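Local coordinates for protein aquaporin aqpM (Methanothermobacter marburgensis str. Marburg, PDB 2F2B) that forms a homotetrameric membrane channel that lets water cross in either direction under osmotic gradients and also passes some glycerol, at residues 8-13 against 74-79. Numbering follows the deposited sequence.
Sequences CIAEFI and GNISGC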
loop_
_atom_site.group_PDB
_atom_site.type_symbol
_atom_site.label_atom_id
_atom_site.label_comp_id
_atom_site.label_asym_id
_atom_site.label_seq_id
_atom_site.Cartn_x
_atom_site.Cartn_y
_atom_site.Cartn_z
ATOM N N CYS A 8 19.449 -24.201 2.933
ATOM C CA CYS A 8 18.951 -24.198 4.305
ATOM C C CYS A 8 19.362 -22.894 4.986
ATOM O O CYS A 8 18.612 -22.345 5.794
ATOM C CB CYS A 8 19.488 -25.402 5.082
ATOM S SG CYS A 8 18.612 -26.944 4.715
ATOM N N ILE A 9 20.552 -22.399 4.667
ATOM C CA ILE A 9 21.003 -21.136 5.241
ATOM C C ILE A 9 20.052 -20.039 4.748
ATOM O O ILE A 9 19.663 -19.150 5.509
ATOM C CB ILE A 9 22.452 -20.801 4.816
ATOM C CG1 ILE A 9 23.424 -21.786 5.468
ATOM C CG2 ILE A 9 22.801 -19.370 5.222
ATOM C CD1 ILE A 9 24.862 -21.643 4.978
ATOM N N ALA A 10 19.664 -20.119 3.477
ATOM C CA ALA A 10 18.746 -19.141 2.900
ATOM C C ALA A 10 17.384 -19.208 3.596
ATOM O O ALA A 10 16.786 -18.176 3.887
ATOM C CB ALA A 10 18.581 -19.388 1.404
ATOM N N GLU A 11 16.891 -20.416 3.857
ATOM C CA GLU A 11 15.603 -20.567 4.536
ATOM C C GLU A 11 15.682 -19.993 5.955
ATOM O O GLU A 11 14.719 -19.414 6.456
ATOM C CB GLU A 11 15.188 -22.045 4.582
ATOM C CG GLU A 11 14.733 -22.608 3.237
ATOM C CD GLU A 11 13.451 -21.961 2.730
ATOM O OE1 GLU A 11 12.469 -21.911 3.497
ATOM O OE2 GLU A 11 13.420 -21.510 1.564
ATOM N N PHE A 12 16.835 -20.156 6.598
ATOM C CA PHE A 12 17.048 -19.634 7.946
ATOM C C PHE A 12 16.975 -18.107 7.902
ATOM O O PHE A 12 16.266 -17.483 8.695
ATOM C CB PHE A 12 18.422 -20.084 8.469
ATOM C CG PHE A 12 18.807 -19.486 9.800
ATOM C CD1 PHE A 12 19.355 -18.208 9.874
ATOM C CD2 PHE A 12 18.639 -20.212 10.978
ATOM C CE1 PHE A 12 19.735 -17.658 11.105
ATOM C CE2 PHE A 12 19.014 -19.676 12.211
ATOM C CZ PHE A 12 19.564 -18.398 12.274
ATOM N N ILE A 13 17.710 -17.513 6.967
ATOM C CA ILE A 13 17.730 -16.061 6.814
ATOM C C ILE A 13 16.342 -15.517 6.480
ATOM O O ILE A 13 15.894 -14.528 7.068
ATOM C CB ILE A 13 18.723 -15.640 5.706
ATOM C CG1 ILE A 13 20.154 -15.943 6.158
ATOM C CG2 ILE A 13 18.569 -14.149 5.391
ATOM C CD1 ILE A 13 21.194 -15.785 5.064
ATOM N N GLY A 74 14.460 -16.349 -3.439
ATOM C CA GLY A 74 13.659 -17.256 -4.240
ATOM C C GLY A 74 14.453 -18.121 -5.207
ATOM O O GLY A 74 14.185 -19.319 -5.334
ATOM N N ASN A 75 15.425 -17.514 -5.882
ATOM C CA ASN A 75 16.271 -18.215 -6.850
ATOM C C ASN A 75 17.328 -19.084 -6.182
ATOM O O ASN A 75 18.102 -19.768 -6.860
ATOM C CB ASN A 75 16.980 -17.205 -7.754
ATOM C CG ASN A 75 16.027 -16.448 -8.646
ATOM O OD1 ASN A 75 16.406 -15.460 -9.278
ATOM N ND2 ASN A 75 14.781 -16.905 -8.709
ATOM N N ILE A 76 17.373 -19.049 -4.857
ATOM C CA ILE A 76 18.347 -19.836 -4.122
ATOM C C ILE A 76 17.704 -21.080 -3.520
ATOM O O ILE A 76 18.033 -22.200 -3.910
ATOM C CB ILE A 76 19.012 -18.984 -3.011
ATOM C CG1 ILE A 76 19.786 -17.825 -3.652
ATOM C CG2 ILE A 76 19.954 -19.842 -2.174
ATOM C CD1 ILE A 76 20.378 -16.847 -2.655
ATOM N N SER A 77 16.765 -20.887 -2.596
ATOM C CA SER A 77 16.108 -22.013 -1.937
ATOM C C SER A 77 14.648 -22.196 -2.318
ATOM O O SER A 77 14.049 -23.230 -2.012
ATOM C CB SER A 77 16.182 -21.836 -0.421
ATOM O OG SER A 77 15.378 -20.735 -0.011
ATOM N N GLY A 78 14.081 -21.194 -2.980
ATOM C CA GLY A 78 12.677 -21.244 -3.342
ATOM C C GLY A 78 11.924 -20.367 -2.353
ATOM O O GLY A 78 10.745 -20.066 -2.532
ATOM N N CYS A 79 12.637 -19.961 -1.304
ATOM C CA CYS A 79 12.113 -19.109 -0.234
ATOM C C CYS A 79 10.743 -19.529 0.298
ATOM O O CYS A 79 9.768 -18.782 0.193
ATOM C CB CYS A 79 12.066 -17.646 -0.699
ATOM S SG CYS A 79 11.859 -16.443 0.647
#
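The carboxylate of E11 is the flat group here, and S77 meets it at the rim: the hydroxyl OG donates to OE2 at 2.6 Å, on the anti side and 17° out of the carboxylate plane. CA of C79 also comes up to OE2, at 3.3 Å. The E11 chain bends at chi2 (-65°), turning CD back toward the loop, and CG and CD run alongside S77. On the loop side, chi1 of 68° sets OG between the backbone N and the carbonyl carbon of S77, where it also accepts from the backbone N of C79 (3.1 Å), closing an ST turn. The methyl of A10 touches CG2 of I76 at 3.9 Å and S77 OG at 3.8 Å. The buried carboxylate has further donors: the backbone N of H80 for OE2, and I81 N and Q107 NE2 for OE1, which probably favour the charged form. In the fold, E11 of helix 4-33 holds the loop that leads from helix 52-73 into the first NPA motif and helix 83-91; Y103 of helix 100-122 touches the E11 side chain and its OH hydrogen-bonds to S77 O, while L243 of a second subunit packs on I76.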